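PDB 5HIW: cytochrome P450 CYP260B1 from Sorangium cellulosum, which is a bacterial member of the cytochrome P450 superfamily, a mostly helical haem protein that holds protoporphyrin IX and its iron in its interior. Local coordinates for residues 234-239 against 263-268; 271-276 against 305-310; 252-257 against 319-324. All coordinates share one frame; numbering follows the deposited sequence. Where two conformers were deposited one is given.

Contact 1: 234-239 against 263-268. With HEM (protoporphyrin IX containing Fe), chain B.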
# COMPACT_ATOMS: atom_id res chain seq x y z
N SER A 234 4.68 -4.37 -1.67
CA SER A 234 5.04 -4.97 -2.95
C SER A 234 4.46 -4.22 -4.17
O SER A 234 5.22 -3.95 -5.11
CB SER A 234 4.56 -6.44 -2.97
OG SER A 234 5.35 -7.21 -2.05
N TRP A 235 3.25 -3.73 -4.03
CA TRP A 235 2.57 -3.04 -5.20
C TRP A 235 3.17 -1.66 -5.37
O TRP A 235 3.43 -1.22 -6.53
CB TRP A 235 1.11 -3.09 -5.13
CG TRP A 235 0.63 -4.48 -5.34
CD1 TRP A 235 0.12 -5.34 -4.38
CD2 TRP A 235 0.72 -5.22 -6.55
NE1 TRP A 235 -0.11 -6.57 -4.94
CE2 TRP A 235 0.21 -6.51 -6.28
CE3 TRP A 235 1.16 -4.92 -7.85
CZ2 TRP A 235 0.21 -7.53 -7.24
CZ3 TRP A 235 1.11 -5.91 -8.83
CH2 TRP A 235 0.67 -7.20 -8.52
N MET A 236 3.53 -1.00 -4.25
CA MET A 236 4.28 0.29 -4.37
C MET A 236 5.63 0.15 -4.99
O MET A 236 6.04 0.93 -5.88
CB MET A 236 4.41 0.98 -3.00
CG MET A 236 5.39 2.20 -3.01
SD MET A 236 5.05 3.24 -1.55
CE MET A 236 6.11 4.64 -1.96
N LEU A 237 6.37 -0.88 -4.55
CA LEU A 237 7.65 -1.15 -5.16
C LEU A 237 7.51 -1.55 -6.60
O LEU A 237 8.31 -1.08 -7.43
CB LEU A 237 8.43 -2.21 -4.38
CG LEU A 237 8.89 -1.89 -2.92
CD1 LEU A 237 9.48 -3.14 -2.25
CD2 LEU A 237 9.87 -0.76 -2.96
N ALA A 238 6.50 -2.36 -6.93
CA ALA A 238 6.31 -2.80 -8.26
C ALA A 238 6.10 -1.58 -9.18
O ALA A 238 6.75 -1.44 -10.20
CB ALA A 238 5.09 -3.71 -8.39
N ASN A 239 5.22 -0.67 -8.80
CA ASN A 239 4.92 0.44 -9.72
C ASN A 239 5.98 1.52 -9.75
O ASN A 239 6.13 2.21 -10.74
CB ASN A 239 3.60 1.02 -9.33
CG ASN A 239 2.44 0.07 -9.56
OD1 ASN A 239 2.60 -1.07 -10.00
ND2 ASN A 239 1.28 0.55 -9.34
N GLN A 263 11.89 12.38 -4.64
CA GLN A 263 10.85 13.06 -5.39
C GLN A 263 10.41 12.26 -6.64
O GLN A 263 9.26 12.40 -7.10
CB GLN A 263 11.34 14.48 -5.74
CG GLN A 263 12.37 14.47 -6.86
CD GLN A 263 13.08 15.81 -6.99
OE1 GLN A 263 13.63 16.26 -6.02
NE2 GLN A 263 13.02 16.44 -8.15
N ALA A 264 11.30 11.44 -7.20
CA ALA A 264 10.96 10.47 -8.22
C ALA A 264 9.93 9.49 -7.70
O ALA A 264 8.99 9.13 -8.44
CB ALA A 264 12.18 9.75 -8.78
N ILE A 265 10.08 9.04 -6.46
CA ILE A 265 9.11 8.19 -5.88
C ILE A 265 7.74 8.84 -5.77
O ILE A 265 6.70 8.21 -6.03
CB ILE A 265 9.65 7.57 -4.51
CG1 ILE A 265 10.85 6.62 -4.80
CG2 ILE A 265 8.52 6.90 -3.74
CD1 ILE A 265 11.58 6.19 -3.51
N GLU A 266 7.70 10.11 -5.35
CA GLU A 266 6.45 10.83 -5.22
C GLU A 266 5.79 10.90 -6.60
O GLU A 266 4.61 10.60 -6.75
CB GLU A 266 6.66 12.24 -4.65
CG GLU A 266 7.12 12.27 -3.16
CD GLU A 266 6.14 11.46 -2.29
OE1 GLU A 266 4.99 11.92 -2.05
OE2 GLU A 266 6.50 10.32 -1.88
N GLU A 267 6.57 11.18 -7.60
CA GLU A 267 5.98 11.22 -8.98
C GLU A 267 5.49 9.84 -9.48
O GLU A 267 4.43 9.77 -10.06
CB GLU A 267 6.98 11.83 -9.93
CG GLU A 267 6.59 11.92 -11.39
CD GLU A 267 5.37 12.77 -11.70
OE1 GLU A 267 4.61 13.17 -10.85
OE2 GLU A 267 5.13 13.01 -12.91
N SER A 268 6.18 8.73 -9.10
CA SER A 268 5.72 7.36 -9.41
C SER A 268 4.42 7.08 -8.77
O SER A 268 3.53 6.44 -9.37
CB SER A 268 6.79 6.27 -9.05
OG SER A 268 6.83 5.91 -7.64
CHA HEM B . -4.16 3.28 6.06
CHB HEM B . -2.26 2.87 1.60
CHC HEM B . 1.80 1.14 3.49
CHD HEM B . -0.47 0.68 7.68
C1A HEM B . -3.98 3.40 4.71
C2A HEM B . -4.92 3.95 3.79
C3A HEM B . -4.37 3.87 2.54
C4A HEM B . -3.14 3.15 2.67
CMA HEM B . -5.03 4.34 1.23
CAA HEM B . -6.22 4.66 4.15
CBA HEM B . -7.32 3.62 4.42
CGA HEM B . -8.67 4.23 4.53
O1A HEM B . -8.79 5.49 4.68
O2A HEM B . -9.68 3.54 4.26
C1B HEM B . -1.04 2.33 1.71
C2B HEM B . -0.14 2.22 0.59
C3B HEM B . 1.03 1.73 1.15
C4B HEM B . 0.82 1.52 2.58
CMB HEM B . -0.37 2.49 -0.91
CAB HEM B . 2.17 1.43 0.33
CBB HEM B . 3.22 0.71 0.59
C1C HEM B . 1.54 0.86 4.83
C2C HEM B . 2.55 0.34 5.71
C3C HEM B . 1.88 0.21 6.89
C4C HEM B . 0.52 0.58 6.72
CMC HEM B . 3.95 0.08 5.22
CAC HEM B . 2.42 -0.26 8.18
CBC HEM B . 3.70 -0.08 8.49
C1D HEM B . -1.66 1.38 7.53
C2D HEM B . -2.58 1.51 8.69
C3D HEM B . -3.61 2.23 8.25
C4D HEM B . -3.30 2.55 6.85
CMD HEM B . -2.44 0.89 10.06
CAD HEM B . -4.82 2.74 9.04
CBD HEM B . -4.50 4.13 9.55
CGD HEM B . -5.63 4.73 10.40
O1D HEM B . -6.83 4.33 10.31
O2D HEM B . -5.39 5.69 11.21
NA HEM B . -2.87 2.93 3.97
NB HEM B . -0.38 2.03 2.86
NC HEM B . 0.38 1.05 5.43
ND HEM B . -2.15 2.00 6.43
FE HEM B . -1.27 2.05 4.70
O HOH W 1 5.20 3.51 -6.24
O HOH W 2 -2.23 0.02 4.24

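Contact 2: 271-276 against 305-310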
# COMPACT_ATOMS: atom_id res chain seq x y z
N TRP A 271 1.80 9.16 -11.02
CA TRP A 271 1.70 8.65 -12.39
C TRP A 271 1.21 7.20 -12.44
O TRP A 271 0.50 6.77 -13.35
CB TRP A 271 3.08 8.71 -13.02
CG TRP A 271 3.14 8.38 -14.38
CD1 TRP A 271 2.70 9.15 -15.46
CD2 TRP A 271 3.63 7.18 -14.92
NE1 TRP A 271 2.86 8.46 -16.60
CE2 TRP A 271 3.41 7.24 -16.32
CE3 TRP A 271 4.14 6.02 -14.37
CZ2 TRP A 271 3.77 6.19 -17.18
CZ3 TRP A 271 4.50 4.97 -15.24
CH2 TRP A 271 4.31 5.07 -16.62
N CYS A 272 1.56 6.41 -11.42
CA CYS A 272 1.14 5.00 -11.41
C CYS A 272 0.97 4.52 -9.97
O CYS A 272 1.69 3.61 -9.52
CB CYS A 272 2.18 4.16 -12.14
SG CYS A 272 1.55 2.47 -12.57
N SER A 273 0.02 5.12 -9.28
CA SER A 273 -0.38 4.63 -7.92
C SER A 273 -0.81 3.18 -7.90
O SER A 273 -1.53 2.75 -8.81
CB SER A 273 -1.55 5.37 -7.39
OG SER A 273 -1.77 4.95 -6.03
N SER A 274 -0.38 2.44 -6.86
CA SER A 274 -0.85 1.08 -6.65
C SER A 274 -2.14 0.96 -5.89
O SER A 274 -2.67 -0.15 -5.77
CB SER A 274 0.18 0.24 -5.92
OG SER A 274 0.67 0.91 -4.80
N ALA A 275 -2.60 2.04 -5.26
CA ALA A 275 -3.79 2.01 -4.44
C ALA A 275 -4.91 2.50 -5.31
O ALA A 275 -5.05 3.68 -5.51
CB ALA A 275 -3.64 3.01 -3.34
N ALA A 276 -5.76 1.59 -5.74
CA ALA A 276 -6.92 1.98 -6.57
C ALA A 276 -8.06 2.66 -5.83
O ALA A 276 -8.74 3.49 -6.39
CB ALA A 276 -7.49 0.82 -7.32
N ALA A 305 -8.19 8.72 -9.91
CA ALA A 305 -8.68 9.68 -10.91
C ALA A 305 -8.07 11.09 -10.73
O ALA A 305 -7.66 11.70 -11.68
CB ALA A 305 -10.15 9.74 -10.83
N ARG A 306 -7.99 11.54 -9.50
CA ARG A 306 -7.31 12.87 -9.17
C ARG A 306 -5.97 12.97 -9.79
O ARG A 306 -5.58 14.03 -10.29
CB ARG A 306 -7.21 13.10 -7.67
CG ARG A 306 -6.79 14.49 -7.25
CD ARG A 306 -6.92 14.75 -5.76
NE ARG A 306 -7.06 16.19 -5.56
CZ ARG A 306 -6.05 17.06 -5.49
NH1 ARG A 306 -4.78 16.70 -5.58
NH2 ARG A 306 -6.32 18.36 -5.38
N HIS A 307 -5.16 11.87 -9.79
CA HIS A 307 -3.83 11.94 -10.28
C HIS A 307 -3.74 12.29 -11.76
O HIS A 307 -2.70 12.71 -12.25
CB HIS A 307 -3.10 10.62 -10.01
CG HIS A 307 -3.00 10.30 -8.55
ND1 HIS A 307 -2.66 9.05 -8.08
CD2 HIS A 307 -3.23 11.06 -7.44
CE1 HIS A 307 -2.65 9.08 -6.77
NE2 HIS A 307 -2.98 10.28 -6.35
N TYR A 308 -4.80 11.94 -12.50
CA TYR A 308 -4.91 12.19 -13.96
C TYR A 308 -5.83 13.43 -14.33
O TYR A 308 -6.16 13.60 -15.48
CB TYR A 308 -5.33 10.88 -14.64
CG TYR A 308 -4.15 10.01 -14.88
CD1 TYR A 308 -3.52 9.33 -13.82
CD2 TYR A 308 -3.57 9.93 -16.09
CE1 TYR A 308 -2.40 8.55 -14.01
CE2 TYR A 308 -2.41 9.22 -16.29
CZ TYR A 308 -1.83 8.51 -15.22
OH TYR A 308 -0.70 7.76 -15.47
N ASP A 309 -6.21 14.26 -13.37
CA ASP A 309 -7.01 15.52 -13.64
C ASP A 309 -6.02 16.62 -14.03
O ASP A 309 -5.31 17.10 -13.19
CB ASP A 309 -7.81 15.85 -12.39
CG ASP A 309 -8.62 17.09 -12.49
OD1 ASP A 309 -8.39 17.93 -13.40
OD2 ASP A 309 -9.47 17.23 -11.57
N GLU A 310 -5.94 16.95 -15.33
CA GLU A 310 -5.06 18.02 -15.91
C GLU A 310 -5.17 19.37 -15.23
O GLU A 310 -4.27 20.15 -15.29
CB GLU A 310 -5.41 18.23 -17.42
CG GLU A 310 -6.93 18.29 -17.62
CD GLU A 310 -7.41 19.18 -18.74
OE1 GLU A 310 -7.02 18.89 -19.89
OE2 GLU A 310 -8.20 20.12 -18.46
O HOH W 3 -1.96 7.05 -10.33

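Contact 3: 252-257 against 319-324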
# COMPACT_ATOMS: atom_id res chain seq x y z
N ASN A 252 18.29 7.88 -16.26
CA ASN A 252 19.60 8.54 -16.50
C ASN A 252 19.88 9.77 -15.58
O ASN A 252 20.99 9.93 -15.01
CB ASN A 252 19.75 8.92 -17.99
CG ASN A 252 20.01 7.71 -18.88
OD1 ASN A 252 20.48 6.66 -18.41
ND2 ASN A 252 19.69 7.84 -20.17
N GLN A 253 18.88 10.62 -15.45
CA GLN A 253 18.95 11.71 -14.50
C GLN A 253 19.23 11.19 -13.08
O GLN A 253 20.12 11.78 -12.38
CB GLN A 253 17.67 12.55 -14.55
CG GLN A 253 17.47 13.33 -15.85
CD GLN A 253 16.07 13.89 -15.99
OE1 GLN A 253 15.09 13.15 -16.00
NE2 GLN A 253 15.96 15.20 -16.09
N LEU A 254 18.53 10.13 -12.63
CA LEU A 254 18.74 9.60 -11.26
C LEU A 254 20.15 9.12 -11.02
O LEU A 254 20.64 9.16 -9.91
CB LEU A 254 17.75 8.48 -10.84
CG LEU A 254 16.32 8.94 -10.51
CD1 LEU A 254 15.35 7.79 -10.55
CD2 LEU A 254 16.18 9.69 -9.18
N ARG A 255 20.79 8.57 -12.05
CA ARG A 255 22.15 8.06 -11.91
C ARG A 255 23.09 9.23 -11.65
O ARG A 255 23.94 9.18 -10.78
CB ARG A 255 22.59 7.32 -13.18
CG ARG A 255 21.67 6.17 -13.58
CD ARG A 255 22.41 4.92 -14.05
NE ARG A 255 21.57 3.72 -13.89
CZ ARG A 255 21.67 2.86 -12.88
NH1 ARG A 255 22.58 3.02 -11.93
NH2 ARG A 255 20.85 1.81 -12.84
N GLN A 256 22.90 10.27 -12.46
CA GLN A 256 23.65 11.52 -12.32
C GLN A 256 23.42 12.15 -10.94
O GLN A 256 24.37 12.65 -10.34
CB GLN A 256 23.27 12.53 -13.44
CG GLN A 256 23.75 12.14 -14.84
CD GLN A 256 25.14 11.49 -14.85
OE1 GLN A 256 25.27 10.25 -14.89
NE2 GLN A 256 26.19 12.32 -14.78
N GLN A 257 22.18 12.08 -10.43
CA GLN A 257 21.80 12.78 -9.19
C GLN A 257 20.91 11.91 -8.30
O GLN A 257 19.65 12.04 -8.28
CB GLN A 257 21.07 14.04 -9.56
CG GLN A 257 20.96 15.05 -8.46
CD GLN A 257 20.51 16.37 -9.03
OE1 GLN A 257 20.56 16.57 -10.24
NE2 GLN A 257 20.08 17.27 -8.18
N PHE A 319 5.34 11.35 -17.02
CA PHE A 319 6.17 11.11 -15.84
C PHE A 319 7.28 12.13 -15.81
O PHE A 319 8.22 12.11 -16.69
CB PHE A 319 6.75 9.74 -15.94
CG PHE A 319 7.54 9.33 -14.73
CD1 PHE A 319 6.89 9.01 -13.56
CD2 PHE A 319 8.91 9.38 -14.75
CE1 PHE A 319 7.61 8.68 -12.44
CE2 PHE A 319 9.66 9.03 -13.62
CZ PHE A 319 8.96 8.69 -12.44
N ASP A 320 7.24 13.04 -14.83
CA ASP A 320 8.31 14.08 -14.69
C ASP A 320 8.93 14.06 -13.34
O ASP A 320 8.23 14.50 -12.40
CB ASP A 320 7.63 15.44 -14.90
CG ASP A 320 8.60 16.60 -14.94
OD1 ASP A 320 9.80 16.49 -14.65
OD2 ASP A 320 8.07 17.68 -15.23
N ILE A 321 10.19 13.66 -13.20
CA ILE A 321 10.80 13.57 -11.87
C ILE A 321 11.04 14.91 -11.26
O ILE A 321 11.27 14.98 -10.04
CB ILE A 321 12.05 12.67 -11.76
CG1 ILE A 321 13.28 13.21 -12.48
CG2 ILE A 321 11.72 11.24 -12.23
CD1 ILE A 321 14.47 12.30 -12.15
N HIS A 322 10.98 15.95 -12.07
CA HIS A 322 10.99 17.33 -11.52
C HIS A 322 9.66 17.95 -11.18
O HIS A 322 9.63 19.07 -10.65
CB HIS A 322 11.79 18.24 -12.47
CG HIS A 322 13.16 17.71 -12.75
ND1 HIS A 322 14.15 17.70 -11.80
CD2 HIS A 322 13.67 17.10 -13.84
CE1 HIS A 322 15.23 17.13 -12.30
NE2 HIS A 322 14.97 16.79 -13.55
N ARG A 323 8.54 17.27 -11.42
CA ARG A 323 7.26 17.77 -11.01
C ARG A 323 7.08 18.10 -9.53
O ARG A 323 6.37 19.05 -9.18
CB ARG A 323 6.14 16.81 -11.48
CG ARG A 323 4.74 17.30 -11.22
CD ARG A 323 3.74 16.19 -11.57
NE ARG A 323 3.82 15.73 -12.92
CZ ARG A 323 3.09 16.23 -13.91
NH1 ARG A 323 2.24 17.17 -13.68
NH2 ARG A 323 3.09 15.60 -15.08
N ARG A 324 7.66 17.32 -8.62
CA ARG A 324 7.45 17.53 -7.19
C ARG A 324 5.97 17.63 -6.79
O ARG A 324 5.49 18.65 -6.21
CB ARG A 324 8.27 18.71 -6.69
CG ARG A 324 9.74 18.46 -6.90
CD ARG A 324 10.61 19.56 -6.36
NE ARG A 324 12.02 19.28 -6.56
CZ ARG A 324 13.02 19.85 -5.89
NH1 ARG A 324 12.78 20.76 -4.95
NH2 ARG A 324 14.27 19.51 -6.16

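Contact 1: 234-239 against 263-268
Ile265 meets the end of Met236 through its CG2 branch: the two side chains cross at about a right angle, with CG2 of Ile265 3.8 Å from CE of Met236. With Ile265 chi1 at -66°, CG2 stands anti to the backbone N and leaves the helix toward this methyl; the Ile265 side chain also packs on Ala348 and Arg349 of helix 341-358. Met236 spans the gap with a nearly straight chain; its CG lies anti to the backbone N (chi1 170°) and the later torsions are extended. On the way out, the thioether passes the porphyrin rim, SD of Met236 lying 3.8 Å from the vinyl carbon CBB of HEM. One methionine therefore touches both the cofactor and the second helix. Glu266 turns to Arg345 in a salt bridge, and Glu267 pairs with Arg270 and Arg323. At Ser268, CB approaches the carbonyl of Asn239, 4.4 Å from its O. The hydroxyl OG of Ser268 donates back to O of Ile265 at 2.8 Å, tilted 18° from the carbonyl plane. No direct hydrogen bond joins the segments; a water bridges them, donating to O of Met236 at 2.7 Å and to OG of Ser268 at 3.2 Å. Sequence and fold mark helix 232-245 as the later part of P450 helix I, beside the haem, and helix 261-271 as helix K, whose Glu267 and Arg270 form the family's ExxR motif.

Contact 2: 271-276 against 305-310
Tyr308 reaches Trp271 with its hydroxyl and donates a short hydrogen bond, 2.6 Å from OH of Tyr308 to O of Trp271. The donor lies in the carbonyl plane on a lone pair, at a C=O...donor angle of 137°, and the acceptor sits near the plane of the phenol ring. The same hydroxyl oxygen also stands over one face of the indole, displaced toward the rim and 3.7 Å from CD1 of Trp271. With CG of Trp271 anti to the backbone N (chi1 -174°), the indole lies beside its own carbonyl, where the bonded oxygen can pack over it. One residue earlier in the second segment, His307 presents its ring edge to Ser273, with ND1 of His307 3.9 Å from CB of Ser273. A water in the imidazole plane bridges the pair: it accepts from N of Ser273 at 3.0 Å and is hydrogen-bonded to ND1 of His307 at 3.1 Å. Farther out, NE2 of His307 is hydrogen-bonded to N of Leu329, so both ring nitrogens are engaged, which should restrain the ring's rotation. Tyr308 packs on Ser16 and on Ile20 and Ala23 of helix 17-28. The indole is held by NE1 bonding to O of Glu317 and by an edge-to-face contact with His247. OG of Ser273 accepts from N of Ala275 at 3.1 Å, closing an ST turn just beyond helix 261-271. The contact joins the exit of P450 helix K to the turn after strand 298-302, a position consistent with the short K' region that leads into the meander.

Contact 3: 252-257 against 319-324
Gln253 extends from helix 248-256 alongside Ile321, the two side chains running in opposite directions. The aliphatic base makes apolar contact, CB of Gln253 being 4.0 Å from CD1 of Ile321, and farther along OE1 of Gln253 lies 4.0 Å from CG1 of Ile321. At its end the amide meets the edge of His322, with NE2 of Gln253 3.2 Å from NE2 of His322. The nitrogen is near the imidazole plane, but amide and ring planes stand 74° apart and the angle is too poor for a hydrogen bond. Next in sequence, Leu254 brings its branch point to the same methyl, CG of Leu254 being 4.2 Å from CD1 of Ile321. CG1 of Ile321 sits between the backbone N and the carbonyl carbon (chi1 69°), which directs CG1 and CD1 toward helix 248-256; CG1 also lies over one face of the His322 ring, displaced toward its rim. A type I turn from Asp320 to Arg323 carries both residues. Within it OD1 of Asp320 accepts from N of His322 at 2.9 Å, from above the carboxylate plane, forming an Asx turn. Inward, Ile321 rests on Ala250 and Ala264, and Leu254 on Leu244, Leu260 and Ala264, so the turn and helix 248-256 meet against helix 261-271, with the end of helix 232-245 beneath Leu254.

Overall arrangement
Helix 261-271 connects the three contacts. Contact 1 lies on its face toward helix 232-245, contact 2 begins at its last residue, and contact 3 packs against it farther out; the centres of contacts 1 and 2 are 12 Å apart, those of contacts 1 and 3 13 Å, and those of contacts 2 and 3 19 Å. Asn239 of contact 1 bonds through ND2 to O of Cys272 (3.1 Å) and also to O of Phe382. Toward contact 3, OE2 of Glu267 accepts from N of Asp320 (2.9 Å), and Arg323 there completes the P450 ExxR-arginine network. The contacts lie progressively farther from the haem: Met236 touches it, the Ser273 side chain is about 6 Å away, and contact 3 is peripheral.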